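Long-range contacts in quinoline 2-oxidoreductase large subunit (Pseudomonas putida, PDB 1T3Q), which is the large, molybdenum-binding subunit of quinoline 2-oxidoreductase, a xanthine dehydrogenase family enzyme that probably hydroxylates quinoline at carbon 2: residues R204-Q209 with L217-A222; L243-V248 with S535-Y540. One frame throughout, in Å; residues are numbered along the deposited sequence.

Contact 1: residues R204-Q209 with L217-A222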
# COMPACT_ATOMS: atom_id res chain seq x y z
N ARG B 204 11.09 -12.87 -13.58
CA ARG B 204 9.71 -12.91 -13.13
C ARG B 204 9.63 -12.89 -11.61
O ARG B 204 10.57 -13.28 -10.92
CB ARG B 204 9.00 -14.17 -13.65
CG ARG B 204 8.96 -14.27 -15.17
CD ARG B 204 8.41 -15.63 -15.58
NE ARG B 204 9.18 -16.72 -14.99
CZ ARG B 204 8.79 -17.98 -14.98
NH1 ARG B 204 9.55 -18.92 -14.42
NH2 ARG B 204 7.62 -18.32 -15.51
N GLY B 205 8.50 -12.42 -11.10
CA GLY B 205 8.33 -12.36 -9.66
C GLY B 205 6.90 -12.04 -9.29
O GLY B 205 6.15 -11.48 -10.09
N ALA B 206 6.52 -12.42 -8.08
CA ALA B 206 5.18 -12.16 -7.59
C ALA B 206 5.16 -12.29 -6.07
O ALA B 206 5.96 -13.02 -5.49
CB ALA B 206 4.19 -13.13 -8.22
N VAL B 207 4.26 -11.56 -5.43
CA VAL B 207 4.11 -11.58 -3.98
C VAL B 207 2.62 -11.63 -3.69
O VAL B 207 1.86 -10.79 -4.18
CB VAL B 207 4.71 -10.31 -3.32
CG1 VAL B 207 4.56 -10.39 -1.81
CG2 VAL B 207 6.18 -10.17 -3.69
N ALA B 208 2.20 -12.61 -2.91
CA ALA B 208 0.79 -12.75 -2.56
C ALA B 208 0.56 -12.46 -1.08
O ALA B 208 1.38 -12.81 -0.24
CB ALA B 208 0.30 -14.15 -2.91
N GLN B 209 -0.56 -11.83 -0.78
CA GLN B 209 -0.92 -11.53 0.59
C GLN B 209 -2.38 -11.90 0.78
O GLN B 209 -3.28 -11.23 0.28
CB GLN B 209 -0.72 -10.05 0.90
CG GLN B 209 -1.02 -9.68 2.35
CD GLN B 209 -0.76 -8.22 2.65
OE1 GLN B 209 -0.01 -7.89 3.57
NE2 GLN B 209 -1.38 -7.34 1.88
N LEU B 217 -7.54 -11.49 -1.17
CA LEU B 217 -6.21 -11.80 -1.66
C LEU B 217 -5.68 -10.68 -2.54
O LEU B 217 -6.37 -10.21 -3.44
CB LEU B 217 -6.23 -13.09 -2.48
CG LEU B 217 -5.02 -13.39 -3.37
CD1 LEU B 217 -3.80 -13.73 -2.51
CD2 LEU B 217 -5.34 -14.56 -4.30
N ILE B 218 -4.45 -10.25 -2.27
CA ILE B 218 -3.81 -9.24 -3.10
C ILE B 218 -2.60 -9.94 -3.70
O ILE B 218 -1.78 -10.50 -2.97
CB ILE B 218 -3.30 -8.02 -2.30
CG1 ILE B 218 -4.47 -7.28 -1.65
CG2 ILE B 218 -2.54 -7.07 -3.23
CD1 ILE B 218 -4.04 -6.07 -0.83
N LEU B 219 -2.50 -9.94 -5.02
CA LEU B 219 -1.38 -10.55 -5.70
C LEU B 219 -0.62 -9.50 -6.49
O LEU B 219 -1.15 -8.94 -7.46
CB LEU B 219 -1.84 -11.64 -6.66
CG LEU B 219 -0.74 -12.22 -7.57
CD1 LEU B 219 0.33 -12.90 -6.73
CD2 LEU B 219 -1.36 -13.21 -8.55
N TRP B 220 0.60 -9.21 -6.05
CA TRP B 220 1.46 -8.27 -6.76
C TRP B 220 2.22 -9.14 -7.74
O TRP B 220 2.78 -10.16 -7.35
CB TRP B 220 2.48 -7.63 -5.81
CG TRP B 220 1.95 -6.54 -4.94
CD1 TRP B 220 1.99 -5.20 -5.19
CD2 TRP B 220 1.35 -6.69 -3.65
NE1 TRP B 220 1.46 -4.51 -4.13
CE2 TRP B 220 1.06 -5.40 -3.17
CE3 TRP B 220 1.04 -7.80 -2.85
CZ2 TRP B 220 0.48 -5.18 -1.92
CZ3 TRP B 220 0.45 -7.58 -1.61
CH2 TRP B 220 0.18 -6.28 -1.15
N THR B 221 2.22 -8.79 -9.02
CA THR B 221 2.95 -9.59 -9.98
C THR B 221 3.42 -8.77 -11.17
O THR B 221 2.71 -7.88 -11.63
CB THR B 221 2.10 -10.79 -10.49
OG1 THR B 221 2.81 -11.45 -11.54
CG2 THR B 221 0.74 -10.34 -11.00
N ALA B 222 4.63 -9.06 -11.64
CA ALA B 222 5.20 -8.37 -12.78
C ALA B 222 4.57 -8.99 -14.03
O ALA B 222 5.16 -9.84 -14.68
CB ALA B 222 6.71 -8.56 -12.81
O HOH W 1 4.97 -12.82 -12.33
O HOH W 2 6.81 -11.91 -13.64
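Gly205 O takes a straight but long bond from Ala222 N (3.3 Å) where the antiparallel beta hairpin of strands 205-211 and 216-221 begins to pair. One water lies between Gly205 O and Thr221 OG1, and a second joins Gly205 N to Ala222 O. Ala206 sets CB beside Thr221 CB (3.9 Å) in a non-hydrogen-bonded pair; Thr221 OG1 has a further partner in Glu265. Val207 and Trp220 form a hydrogen-bonded pair, N and O of each bonded to O and N of the other at 2.8 Å. Val207 O also lies in the plane of the indole at its edge, 3.4 Å from Trp220 CE3, while Ile218 CG2 sits over one face toward the rim. On the other side of the sheet, Ala208 CB rests on Leu219 CD1 (4.0 Å) and on Leu217 CD1, under helix 263-275. Gln209 exchanges backbone bonds with Ile218. Trp220 CG is anti to its carbonyl carbon, beside the backbone N (chi1 -78°), and the indole lies side by side with the Gln209 side chain, their planes 64° apart. An alanine in place of Trp220 would probably open a gap beside Gln209 and Ile218 and leave the Gln209 amide free to turn. Gln209 CB lies in plane at the ring edge, 3.7 Å from Trp220 CZ3; the chain, extended beyond CG, brings NE2 to 3.6 Å from Trp220 CH2.

Contact 2: residues L243-V248 with S535-Y540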
# COMPACT_ATOMS: atom_id res chain seq x y z
N LEU B 243 -12.93 -11.17 -4.52
CA LEU B 243 -12.08 -11.11 -3.33
C LEU B 243 -10.61 -11.13 -3.71
O LEU B 243 -9.74 -11.35 -2.87
CB LEU B 243 -12.39 -12.29 -2.40
CG LEU B 243 -13.83 -12.35 -1.89
CD1 LEU B 243 -14.02 -13.54 -0.96
CD2 LEU B 243 -14.16 -11.05 -1.17
N ILE B 244 -10.33 -10.90 -4.99
CA ILE B 244 -8.96 -10.89 -5.47
C ILE B 244 -8.61 -9.58 -6.17
O ILE B 244 -9.38 -9.07 -6.98
CB ILE B 244 -8.70 -12.00 -6.50
CG1 ILE B 244 -9.02 -13.38 -5.92
CG2 ILE B 244 -7.24 -11.95 -6.96
CD1 ILE B 244 -8.85 -14.52 -6.92
N GLU B 245 -7.44 -9.04 -5.84
CA GLU B 245 -6.96 -7.84 -6.50
C GLU B 245 -5.55 -8.13 -6.97
O GLU B 245 -4.73 -8.65 -6.21
CB GLU B 245 -6.91 -6.63 -5.57
CG GLU B 245 -6.30 -5.41 -6.28
CD GLU B 245 -6.03 -4.22 -5.37
OE1 GLU B 245 -5.60 -3.17 -5.89
OE2 GLU B 245 -6.25 -4.34 -4.15
N VAL B 246 -5.27 -7.82 -8.22
CA VAL B 246 -3.94 -8.01 -8.76
C VAL B 246 -3.35 -6.62 -8.94
O VAL B 246 -4.01 -5.72 -9.44
CB VAL B 246 -3.98 -8.74 -10.11
CG1 VAL B 246 -2.62 -8.66 -10.79
CG2 VAL B 246 -4.37 -10.21 -9.89
N ARG B 247 -2.11 -6.44 -8.48
CA ARG B 247 -1.44 -5.15 -8.61
C ARG B 247 -0.18 -5.33 -9.43
O ARG B 247 0.49 -6.35 -9.33
CB ARG B 247 -1.07 -4.59 -7.23
CG ARG B 247 -2.28 -4.17 -6.41
CD ARG B 247 -1.90 -3.61 -5.05
NE ARG B 247 -3.10 -3.35 -4.26
CZ ARG B 247 -3.11 -3.02 -2.98
NH1 ARG B 247 -4.27 -2.81 -2.36
NH2 ARG B 247 -1.97 -2.89 -2.31
N VAL B 248 0.13 -4.34 -10.27
CA VAL B 248 1.32 -4.43 -11.11
C VAL B 248 2.24 -3.26 -10.79
O VAL B 248 1.86 -2.11 -10.96
CB VAL B 248 0.95 -4.36 -12.60
CG1 VAL B 248 2.19 -4.64 -13.46
CG2 VAL B 248 -0.16 -5.37 -12.92
N SER B 535 -3.74 -1.94 -11.18
CA SER B 535 -4.72 -2.38 -10.18
C SER B 535 -5.99 -2.83 -10.88
O SER B 535 -6.48 -2.15 -11.78
CB SER B 535 -5.07 -1.26 -9.21
OG SER B 535 -6.10 -1.70 -8.33
N THR B 536 -6.52 -3.98 -10.45
CA THR B 536 -7.75 -4.52 -11.02
C THR B 536 -9.00 -4.06 -10.26
O THR B 536 -10.10 -4.56 -10.50
CB THR B 536 -7.72 -6.06 -11.04
OG1 THR B 536 -7.51 -6.55 -9.71
CG2 THR B 536 -6.60 -6.56 -11.94
N LYS B 537 -8.83 -3.10 -9.35
CA LYS B 537 -9.96 -2.58 -8.59
C LYS B 537 -11.01 -1.95 -9.50
O LYS B 537 -12.19 -1.89 -9.17
CB LYS B 537 -9.51 -1.54 -7.57
CG LYS B 537 -9.00 -2.12 -6.25
CD LYS B 537 -8.71 -0.97 -5.31
CE LYS B 537 -8.81 -1.38 -3.86
NZ LYS B 537 -8.66 -0.18 -2.99
N ASN B 538 -10.55 -1.44 -10.64
CA ASN B 538 -11.44 -0.81 -11.62
C ASN B 538 -10.93 -1.05 -13.03
O ASN B 538 -9.72 -1.10 -13.27
CB ASN B 538 -11.57 0.69 -11.33
CG ASN B 538 -12.22 0.98 -9.98
OD1 ASN B 538 -11.56 1.01 -8.94
ND2 ASN B 538 -13.54 1.17 -10.00
N THR B 539 -11.89 -1.17 -13.96
CA THR B 539 -11.68 -1.45 -15.38
C THR B 539 -11.30 -2.92 -15.52
O THR B 539 -11.01 -3.60 -14.53
CB THR B 539 -10.58 -0.57 -16.07
OG1 THR B 539 -9.27 -1.01 -15.68
CG2 THR B 539 -10.76 0.90 -15.72
N TYR B 540 -11.33 -3.42 -16.75
CA TYR B 540 -10.99 -4.81 -17.02
C TYR B 540 -10.48 -4.92 -18.45
O TYR B 540 -11.12 -4.43 -19.38
CB TYR B 540 -12.23 -5.69 -16.85
CG TYR B 540 -11.94 -7.17 -16.92
CD1 TYR B 540 -11.72 -7.81 -18.15
CD2 TYR B 540 -11.83 -7.93 -15.76
CE1 TYR B 540 -11.41 -9.16 -18.21
CE2 TYR B 540 -11.51 -9.29 -15.81
CZ TYR B 540 -11.30 -9.89 -17.03
OH TYR B 540 -10.96 -11.22 -17.08
O HOH W 3 -9.55 -6.56 -8.15
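Glu245 OE1 is gripped from opposite faces of its carboxylate plane, by Ser535 OG at 2.9 Å and by Arg247 NE at 3.0 Å. The serine donates on the anti side, 26° out of that plane, whereas Arg247 NE stands well above it. Arg247 holds the carboxylate side-on in a salt bridge, NE to OE1 and NH1 to OE2, which should fix the rotation of the acid group. Glu245 reaches the loop with an extended chain whose CG is anti to the backbone N (chi1 176°). Ser535 OG is itself fixed: it accepts from Lys537 N at 3.2 Å, an ST turn that bends the loop. The Lys537 side chain crosses that of Glu245 obliquely, its CG 3.6 Å from Glu245 OE1; its ammonium group, not in contact, probably adds a weak attraction to the carboxylate, offset in part by the nearby Arg247.

Thr536 docks on the strand with both backbone and side chain. Its OG1 accepts a nearly straight bond from Val246 N (3.0 Å), and its N gives a more bent one to Val246 O (3.2 Å). OG1 stands between the backbone N and carbonyl carbon (chi1 57°), facing Val246 N; CG2, anti to the carbonyl carbon, packs on Val246 CB at 3.9 Å. A water connects OG1 to Ile244 O.

Residues 535-537 thus meet strand 244-247, outermost in its sheet within this chain, at a single bridge on the side away from strand 216-221. The strand belongs to the first molybdopterin cofactor-binding region, the loop to the second, joined here. Arg230 of helix 226-237 touches Val246 and Thr536 and bonds to Ile244 O, while Thr536 O bonds to Arg490 of the second subunit, placing the loop between sheet, helix and subunit interface.

Strands 216-221 and 244-247 are neighbours in one mixed sheet, so contact 1 and contact 2 sit side by side, their centres about 12 Å apart. Probable backbone bonds, Leu217 N to Leu243 O and Leu219 N to Glu245 O, join them, and Arg247 packs against Ile218 and Trp220. Contact 1 is mostly buried and local: a hairpin ladder with Ala206, Ala208, Leu219 and Thr221 on one face, Val207, Gln209, Ile218 and Trp220 on the other. Contact 2 is partly buried, joins residues almost 290 positions apart, and relies on hydroxyls and a salt-bridged carboxylate where a loop meets the sheet's outermost strand within this chain. That loop, unlike the hairpin segments, touches the second subunit.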